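Local coordinates for anabena Tic22 (Anabaena sp., PDB 4EV1), which probably acts as a chaperone in protein transport, being a Tic22-like protein associated with thylakoids, at residues A[43-48]-A[100-105]; A[133-138]-A[187-192]; A[159-164]-A[205-210]. One frame throughout, in Å; residues are numbered along the deposited sequence.

In the fold
Contacts 1 and 3 are both parallel strand pairings, each at the edge of its own three-stranded mixed sheet, and they lie on opposite sides of the chain's centre, their own centres about 25 Å apart. Contact 1 touches neither of the others; its nearest atoms to contact 2 are about 7 Å away. Contacts 2 and 3, by contrast, share one core, with centres about 9 Å apart. There F136 N lies 2.8 Å from F162 O, a probable hydrogen bond between the two sheets' strands, and the methyl CE of M135 reaches L163 and L209. Helix 189-198, which starts in contact 2, leads on to strand 207-210 of contact 3. A buffer molecule, probably from the crystallisation liquor, lies against the L187 side chain.

Contact 1 of 3, residues A[43-48]-A[100-105]; sequences SITGAY and NRLLFA
A47 N donates to A105 O at 2.6 Å. Three further bonds precede it in regular alternation: L103 N to S43 O, T45 N to L103 O and A105 N to T45 O, the last at 2.9 Å. A weak bond from S43 N to R101 O opens the series. Strands 43-48 and 102-107 thus run parallel, and they belong to a three-stranded mixed sheet in which 102-107 is an outermost strand and 43-48 the middle one, flanked on its other side by 28-30. S43, L102, T45 and F104 share one face. There the CG2 methyl of T45 lies between its backbone N and carbonyl carbon, 3.4 Å from CD2 of F104, while OG1, anti to N (chi1 -165°), bonds to L27 O; threonine suits this buried place by offering a methyl to the ring and a hydroxyl to the backbone. Helix 85-94 packs on F104 through I88 and L92. L102 CD1 comes within 3.5 Å of S43 OG. On the face of I44, L103 and A105, branched and small apolar groups meet: I44 CG1 lies 4.2 Å from L103 CB, and its CD1 is equally near the A105 methyl.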
loop_
_atom_site.group_PDB
_atom_site.type_symbol
_atom_site.label_atom_id
_atom_site.label_comp_id
_atom_site.label_asym_id
_atom_site.label_seq_id
_atom_site.Cartn_x
_atom_site.Cartn_y
_atom_site.Cartn_z
ATOM N N SER A 43 -16.562 10.209 -7.322
ATOM C CA SER A 43 -15.349 10.503 -8.078
ATOM C C SER A 43 -14.249 9.514 -7.695
ATOM O O SER A 43 -14.402 8.739 -6.751
ATOM C CB SER A 43 -14.945 11.965 -7.867
ATOM O OG SER A 43 -14.733 12.217 -6.498
ATOM N N ILE A 44 -13.194 9.484 -8.495
ATOM C CA ILE A 44 -12.117 8.545 -8.305
ATOM C C ILE A 44 -10.752 9.258 -8.433
ATOM O O ILE A 44 -10.559 10.059 -9.343
ATOM C CB ILE A 44 -12.206 7.334 -9.273
ATOM C CG1 ILE A 44 -11.172 6.252 -8.882
ATOM C CG2 ILE A 44 -12.114 7.778 -10.756
ATOM C CD1 ILE A 44 -11.233 4.929 -9.704
ATOM N N THR A 45 -9.863 8.965 -7.477
ATOM C CA THR A 45 -8.499 9.496 -7.455
ATOM C C THR A 45 -7.464 8.386 -7.521
ATOM O O THR A 45 -7.664 7.243 -7.050
ATOM C CB THR A 45 -8.247 10.434 -6.228
ATOM O OG1 THR A 45 -7.038 11.193 -6.429
ATOM C CG2 THR A 45 -8.141 9.638 -4.900
ATOM N N GLY A 46 -6.314 8.728 -8.083
ATOM C CA GLY A 46 -5.260 7.769 -8.270
ATOM C C GLY A 46 -4.198 7.865 -7.232
ATOM O O GLY A 46 -3.424 8.862 -7.266
ATOM N N ALA A 47 -4.114 6.852 -6.352
ATOM C CA ALA A 47 -3.179 6.833 -5.235
ATOM C C ALA A 47 -1.910 6.085 -5.673
ATOM O O ALA A 47 -1.956 5.243 -6.583
ATOM C CB ALA A 47 -3.805 6.192 -3.963
ATOM N N TYR A 48 -0.797 6.411 -5.035
ATOM C CA TYR A 48 0.511 5.866 -5.380
ATOM C C TYR A 48 1.223 5.316 -4.161
ATOM O O TYR A 48 1.272 5.958 -3.098
ATOM C CB TYR A 48 1.404 6.960 -5.978
ATOM C CG TYR A 48 0.944 7.485 -7.326
ATOM C CD1 TYR A 48 0.018 8.541 -7.407
ATOM C CD2 TYR A 48 1.443 6.966 -8.505
ATOM C CE1 TYR A 48 -0.417 9.055 -8.660
ATOM C CE2 TYR A 48 1.004 7.465 -9.754
ATOM C CZ TYR A 48 0.083 8.497 -9.818
ATOM O OH TYR A 48 -0.351 8.988 -11.029
ATOM N N ASN A 100 -22.078 9.505 -3.715
ATOM C CA ASN A 100 -21.025 10.409 -4.156
ATOM C C ASN A 100 -19.646 10.292 -3.424
ATOM O O ASN A 100 -18.825 11.209 -3.455
ATOM C CB ASN A 100 -21.560 11.837 -4.105
ATOM C CG ASN A 100 -22.693 12.076 -5.118
ATOM O OD1 ASN A 100 -22.482 12.675 -6.179
ATOM N ND2 ASN A 100 -23.898 11.597 -4.794
ATOM N N ARG A 101 -19.401 9.143 -2.806
ATOM C CA ARG A 101 -18.137 8.876 -2.113
ATOM C C ARG A 101 -16.938 8.956 -3.059
ATOM O O ARG A 101 -17.057 8.719 -4.257
ATOM C CB ARG A 101 -18.172 7.503 -1.437
ATOM C CG ARG A 101 -18.215 6.322 -2.424
ATOM C CD ARG A 101 -18.935 5.092 -1.870
ATOM N NE ARG A 101 -18.058 4.142 -1.187
ATOM C CZ ARG A 101 -16.806 4.388 -0.806
ATOM N NH1 ARG A 101 -16.116 3.441 -0.188
ATOM N NH2 ARG A 101 -16.247 5.574 -1.029
ATOM N N LEU A 102 -15.781 9.317 -2.510
ATOM C CA LEU A 102 -14.523 9.265 -3.242
ATOM C C LEU A 102 -13.952 7.846 -3.204
ATOM O O LEU A 102 -13.768 7.265 -2.135
ATOM C CB LEU A 102 -13.479 10.252 -2.650
ATOM C CG LEU A 102 -12.053 10.255 -3.257
ATOM C CD1 LEU A 102 -12.073 10.700 -4.711
ATOM C CD2 LEU A 102 -11.128 11.181 -2.436
ATOM N N LEU A 103 -13.604 7.321 -4.380
ATOM C CA LEU A 103 -12.937 6.049 -4.501
ATOM C C LEU A 103 -11.452 6.281 -4.789
ATOM O O LEU A 103 -11.079 7.327 -5.262
ATOM C CB LEU A 103 -13.581 5.230 -5.608
ATOM C CG LEU A 103 -15.092 4.964 -5.410
ATOM C CD1 LEU A 103 -15.649 4.069 -6.513
ATOM C CD2 LEU A 103 -15.345 4.301 -4.063
ATOM N N PHE A 104 -10.634 5.291 -4.513
ATOM C CA PHE A 104 -9.199 5.355 -4.750
ATOM C C PHE A 104 -8.735 4.152 -5.575
ATOM O O PHE A 104 -9.088 2.985 -5.274
ATOM C CB PHE A 104 -8.437 5.315 -3.423
ATOM C CG PHE A 104 -8.756 6.415 -2.487
ATOM C CD1 PHE A 104 -9.924 6.397 -1.739
ATOM C CD2 PHE A 104 -7.856 7.476 -2.312
ATOM C CE1 PHE A 104 -10.208 7.444 -0.837
ATOM C CE2 PHE A 104 -8.136 8.498 -1.440
ATOM C CZ PHE A 104 -9.313 8.492 -0.703
ATOM N N ALA A 105 -7.926 4.416 -6.599
ATOM C CA ALA A 105 -7.236 3.381 -7.355
ATOM C C ALA A 105 -5.791 3.392 -6.908
ATOM O O ALA A 105 -5.235 4.491 -6.782
ATOM C CB ALA A 105 -7.326 3.679 -8.831
#

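Contact 2 of 3, residues A[133-138]-A[187-192]; sequences VPMFAV and LDIDGV
L187 and M135 form an antiparallel hydrogen-bonded pair: L187 N donates to M135 O at 2.8 Å, and M135 N returns a bond to L187 O at 2.9 Å. Their side chains share a face, where the L187 CB meets M135 CB and its CD1 lies 3.8 Å from the CB of A137; a long aliphatic chain can span to this small neighbour. D188 comes next, in a non-hydrogen-bonded pair with P134, a proline that needs no amide proton here. The CG of D188 sits between the backbone N and the carbonyl carbon (chi1 65°), and OD1 accepts from G191 N at 2.8 Å, making D188 the N-cap of the helix that follows. I189 N still donates back to V133 O at 3.1 Å, although I189 already begins the helix. Both branches of I189 serve the contact: CG2 lies 3.9 Å from V133 CB, while CD1 meets M135 SD at 3.4 Å. The flexible methionine crosses the isoleucine obliquely, and the bend beyond its sulfur turns CE to L163 and L209. V192, one turn on, brings CG2 to 4.3 Å from M135 SD, a looser contact; L161 of strand 156-162 also packs on M135 and V192. The whole is a two-stranded antiparallel pairing whose second strand passes directly into an aspartate-capped helix, joining sheet and helix through one apolar core.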
loop_
_atom_site.group_PDB
_atom_site.type_symbol
_atom_site.label_atom_id
_atom_site.label_comp_id
_atom_site.label_asym_id
_atom_site.label_seq_id
_atom_site.Cartn_x
_atom_site.Cartn_y
_atom_site.Cartn_z
ATOM N N VAL A 133 -1.644 -4.458 -4.719
ATOM C CA VAL A 133 -0.318 -4.058 -4.235
ATOM C C VAL A 133 0.311 -5.285 -3.604
ATOM O O VAL A 133 -0.255 -5.840 -2.686
ATOM C CB VAL A 133 -0.423 -2.988 -3.151
ATOM C CG1 VAL A 133 0.962 -2.551 -2.660
ATOM C CG2 VAL A 133 -1.200 -1.740 -3.687
ATOM N N PRO A 134 1.469 -5.733 -4.107
ATOM C CA PRO A 134 2.020 -6.935 -3.476
ATOM C C PRO A 134 2.663 -6.637 -2.124
ATOM O O PRO A 134 2.956 -5.469 -1.805
ATOM C CB PRO A 134 3.088 -7.417 -4.469
ATOM C CG PRO A 134 3.432 -6.241 -5.274
ATOM C CD PRO A 134 2.248 -5.291 -5.269
ATOM N N MET A 135 2.781 -7.692 -1.328
ATOM C CA MET A 135 3.560 -7.688 -0.086
ATOM C C MET A 135 4.367 -9.000 -0.024
ATOM O O MET A 135 4.011 -10.007 -0.653
ATOM C CB MET A 135 2.642 -7.573 1.117
ATOM C CG MET A 135 1.716 -6.355 1.092
ATOM S SD MET A 135 0.827 -6.114 2.651
ATOM C CE MET A 135 2.052 -5.315 3.600
ATOM N N PHE A 136 5.433 -9.003 0.757
ATOM C CA PHE A 136 6.357 -10.101 0.741
ATOM C C PHE A 136 6.610 -10.530 2.148
ATOM O O PHE A 136 6.918 -9.687 2.987
ATOM C CB PHE A 136 7.652 -9.691 0.059
ATOM C CG PHE A 136 7.432 -9.058 -1.286
ATOM C CD1 PHE A 136 7.267 -7.692 -1.401
ATOM C CD2 PHE A 136 7.349 -9.835 -2.435
ATOM C CE1 PHE A 136 7.046 -7.100 -2.636
ATOM C CE2 PHE A 136 7.144 -9.245 -3.676
ATOM C CZ PHE A 136 6.992 -7.868 -3.769
ATOM N N ALA A 137 6.489 -11.844 2.404
ATOM C CA ALA A 137 6.668 -12.345 3.758
ATOM C C ALA A 137 7.621 -13.519 3.699
ATOM O O ALA A 137 7.478 -14.413 2.835
ATOM C CB ALA A 137 5.314 -12.757 4.368
ATOM N N VAL A 138 8.601 -13.507 4.598
ATOM C CA VAL A 138 9.601 -14.562 4.641
ATOM C C VAL A 138 9.102 -15.749 5.450
ATOM O O VAL A 138 8.543 -15.575 6.523
ATOM C CB VAL A 138 10.910 -14.041 5.211
ATOM C CG1 VAL A 138 11.949 -15.192 5.416
ATOM C CG2 VAL A 138 11.433 -12.974 4.268
ATOM N N LEU A 187 2.189 -12.048 -1.249
ATOM C CA LEU A 187 0.861 -11.749 -0.739
ATOM C C LEU A 187 0.376 -10.483 -1.452
ATOM O O LEU A 187 1.090 -9.901 -2.250
ATOM C CB LEU A 187 0.905 -11.496 0.771
ATOM C CG LEU A 187 1.423 -12.654 1.642
ATOM C CD1 LEU A 187 1.844 -12.165 3.015
ATOM C CD2 LEU A 187 0.365 -13.771 1.736
ATOM N N ASP A 188 -0.846 -10.089 -1.177
ATOM C CA ASP A 188 -1.303 -8.765 -1.562
ATOM C C ASP A 188 -2.111 -8.135 -0.459
ATOM O O ASP A 188 -2.643 -8.826 0.404
ATOM C CB ASP A 188 -2.062 -8.768 -2.888
ATOM C CG ASP A 188 -3.325 -9.521 -2.824
ATOM O OD1 ASP A 188 -4.152 -9.197 -1.972
ATOM O OD2 ASP A 188 -3.527 -10.429 -3.662
ATOM N N ILE A 189 -2.150 -6.809 -0.479
ATOM C CA ILE A 189 -2.737 -6.041 0.614
ATOM C C ILE A 189 -4.216 -6.328 0.857
ATOM O O ILE A 189 -4.669 -6.325 1.998
ATOM C CB ILE A 189 -2.526 -4.527 0.407
ATOM C CG1 ILE A 189 -2.879 -3.762 1.674
ATOM C CG2 ILE A 189 -3.371 -4.008 -0.732
ATOM C CD1 ILE A 189 -1.859 -3.994 2.751
ATOM N N ASP A 190 -4.975 -6.566 -0.198
ATOM C CA ASP A 190 -6.396 -6.929 -0.022
ATOM C C ASP A 190 -6.569 -8.276 0.718
ATOM O O ASP A 190 -7.383 -8.407 1.594
ATOM C CB ASP A 190 -7.091 -6.976 -1.378
ATOM C CG ASP A 190 -7.194 -5.590 -2.020
ATOM O OD1 ASP A 190 -7.990 -4.791 -1.505
ATOM O OD2 ASP A 190 -6.454 -5.302 -3.002
ATOM N N GLY A 191 -5.746 -9.255 0.376
ATOM C CA GLY A 191 -5.813 -10.573 1.018
ATOM C C GLY A 191 -5.416 -10.564 2.490
ATOM O O GLY A 191 -6.090 -11.179 3.321
ATOM N N VAL A 192 -4.314 -9.889 2.801
ATOM C CA VAL A 192 -3.870 -9.678 4.175
ATOM C C VAL A 192 -4.977 -8.950 4.941
ATOM O O VAL A 192 -5.397 -9.391 6.009
ATOM C CB VAL A 192 -2.575 -8.878 4.226
ATOM C CG1 VAL A 192 -2.256 -8.383 5.658
ATOM C CG2 VAL A 192 -1.417 -9.692 3.665
#

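Contact 3 of 3, residues A[159-164]-A[205-210]; sequences VPLFLS and NQVVLV
Strands 156-162 and 207-210 pair in parallel within a three-stranded mixed sheet, with V159 facing V207 and F162 facing V210. The bonds alternate: V159 N to Q206 O, V208 N to V159 O, L161 N to V208 O at 2.8 Å, V210 N to L161 O and L163 N to V210 O. On one face L161 CD1 presses against V207 CG1 at 3.4 Å, tighter than usual van der Waals contact. The other face carries P160, F162, V208 and V210. The F162 side chain lies alongside that of V210, its CD1 3.7 Å from V210 CB and its CE1 4.1 Å from each valine methyl, while V210 CG2 also meets P160 CB at 3.9 Å. An alanine at F162 would probably open a gap beside V210 and deprive A168 and L171 of helix 165-175 of an aromatic packing partner. A water in the plane of the F162 ring, at its edge, accepts from S164 N, the N-cap residue, and lies 2.8 Å from V210 O, to which it can donate. Beta-branched valines suit the extended strand; five backbone bonds satisfy polar groups between the strands, and the side chains that pack on both faces are almost all hydrocarbon.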
loop_
_atom_site.group_PDB
_atom_site.type_symbol
_atom_site.label_atom_id
_atom_site.label_comp_id
_atom_site.label_asym_id
_atom_site.label_seq_id
_atom_site.Cartn_x
_atom_site.Cartn_y
_atom_site.Cartn_z
ATOM N N VAL A 159 5.870 -10.017 13.079
ATOM C CA VAL A 159 5.944 -10.708 11.803
ATOM C C VAL A 159 5.801 -9.642 10.690
ATOM O O VAL A 159 4.698 -9.132 10.455
ATOM C CB VAL A 159 4.851 -11.758 11.639
ATOM C CG1 VAL A 159 4.914 -12.333 10.246
ATOM C CG2 VAL A 159 4.991 -12.914 12.718
ATOM N N PRO A 160 6.906 -9.300 10.012
ATOM C CA PRO A 160 6.877 -8.172 9.083
ATOM C C PRO A 160 6.379 -8.537 7.703
ATOM O O PRO A 160 6.922 -9.442 7.100
ATOM C CB PRO A 160 8.345 -7.783 8.986
ATOM C CG PRO A 160 9.057 -9.048 9.156
ATOM C CD PRO A 160 8.265 -9.850 10.136
ATOM N N LEU A 161 5.402 -7.795 7.185
ATOM C CA LEU A 161 4.998 -7.896 5.797
ATOM C C LEU A 161 5.555 -6.685 4.985
ATOM O O LEU A 161 5.196 -5.518 5.198
ATOM C CB LEU A 161 3.493 -8.002 5.685
ATOM C CG LEU A 161 2.785 -8.984 6.623
ATOM C CD1 LEU A 161 1.259 -8.901 6.467
ATOM C CD2 LEU A 161 3.279 -10.376 6.372
ATOM N N PHE A 162 6.458 -6.976 4.060
ATOM C CA PHE A 162 7.181 -5.927 3.364
ATOM C C PHE A 162 6.465 -5.502 2.111
ATOM O O PHE A 162 6.034 -6.339 1.300
ATOM C CB PHE A 162 8.591 -6.385 3.011
ATOM C CG PHE A 162 9.414 -6.790 4.219
ATOM C CD1 PHE A 162 10.020 -5.820 5.031
ATOM C CD2 PHE A 162 9.549 -8.120 4.561
ATOM C CE1 PHE A 162 10.770 -6.198 6.153
ATOM C CE2 PHE A 162 10.302 -8.503 5.664
ATOM C CZ PHE A 162 10.908 -7.555 6.458
ATOM N N LEU A 163 6.390 -4.197 1.916
ATOM C CA LEU A 163 5.890 -3.658 0.655
ATOM C C LEU A 163 6.992 -3.682 -0.418
ATOM O O LEU A 163 6.709 -3.535 -1.627
ATOM C CB LEU A 163 5.363 -2.243 0.842
ATOM C CG LEU A 163 3.932 -2.018 1.343
ATOM C CD1 LEU A 163 2.893 -2.598 0.331
ATOM C CD2 LEU A 163 3.693 -2.548 2.746
ATOM N N SER A 164 8.238 -3.888 0.010
ATOM C CA SER A 164 9.333 -3.965 -0.908
ATOM C C SER A 164 10.096 -5.301 -0.857
ATOM O O SER A 164 10.584 -5.712 0.188
ATOM C CB SER A 164 10.274 -2.804 -0.655
ATOM O OG SER A 164 11.242 -2.849 -1.647
ATOM N N ASN A 205 -1.932 -9.925 15.994
ATOM C CA ASN A 205 -1.425 -8.749 16.699
ATOM C C ASN A 205 0.049 -8.443 16.407
ATOM O O ASN A 205 0.472 -7.297 16.514
ATOM C CB ASN A 205 -1.540 -8.948 18.211
ATOM C CG ASN A 205 -2.950 -8.812 18.705
ATOM O OD1 ASN A 205 -3.432 -9.651 19.482
ATOM N ND2 ASN A 205 -3.633 -7.759 18.266
ATOM N N GLN A 206 0.831 -9.475 16.092
ATOM C CA GLN A 206 2.256 -9.286 15.790
ATOM C C GLN A 206 2.525 -8.753 14.372
ATOM O O GLN A 206 3.651 -8.342 14.081
ATOM C CB GLN A 206 3.022 -10.603 15.914
ATOM C CG GLN A 206 2.984 -11.221 17.300
ATOM C CD GLN A 206 3.456 -12.652 17.263
ATOM O OE1 GLN A 206 4.510 -12.960 16.685
ATOM N NE2 GLN A 206 2.675 -13.540 17.868
ATOM N N VAL A 207 1.715 -8.810 13.481
ATOM C CA VAL A 207 1.842 -8.437 12.086
ATOM C C VAL A 207 2.013 -6.935 11.997
ATOM O O VAL A 207 1.288 -6.172 12.650
ATOM C CB VAL A 207 0.621 -8.872 11.255
ATOM C CG1 VAL A 207 0.736 -8.355 9.829
ATOM C CG2 VAL A 207 0.477 -10.386 11.272
ATOM N N VAL A 208 2.992 -6.579 11.289
ATOM C CA VAL A 208 3.260 -5.184 10.974
ATOM C C VAL A 208 3.529 -5.051 9.482
ATOM O O VAL A 208 4.062 -5.974 8.832
ATOM C CB VAL A 208 4.459 -4.633 11.767
ATOM C CG1 VAL A 208 4.158 -4.634 13.258
ATOM C CG2 VAL A 208 5.712 -5.441 11.469
ATOM N N LEU A 209 3.131 -3.909 8.932
ATOM C CA LEU A 209 3.395 -3.588 7.535
ATOM C C LEU A 209 4.610 -2.694 7.462
ATOM O O LEU A 209 4.667 -1.697 8.152
ATOM C CB LEU A 209 2.216 -2.840 6.902
ATOM C CG LEU A 209 1.037 -3.761 6.600
ATOM C CD1 LEU A 209 0.259 -4.067 7.841
ATOM C CD2 LEU A 209 0.158 -3.114 5.517
ATOM N N VAL A 210 5.570 -3.054 6.616
ATOM C CA VAL A 210 6.818 -2.308 6.508
ATOM C C VAL A 210 6.844 -1.650 5.112
ATOM O O VAL A 210 6.936 -2.337 4.088
ATOM C CB VAL A 210 8.057 -3.223 6.711
ATOM C CG1 VAL A 210 9.335 -2.422 6.604
ATOM C CG2 VAL A 210 7.999 -3.956 8.096
HETATM O O HOH W 1 9.271 -3.117 2.660
#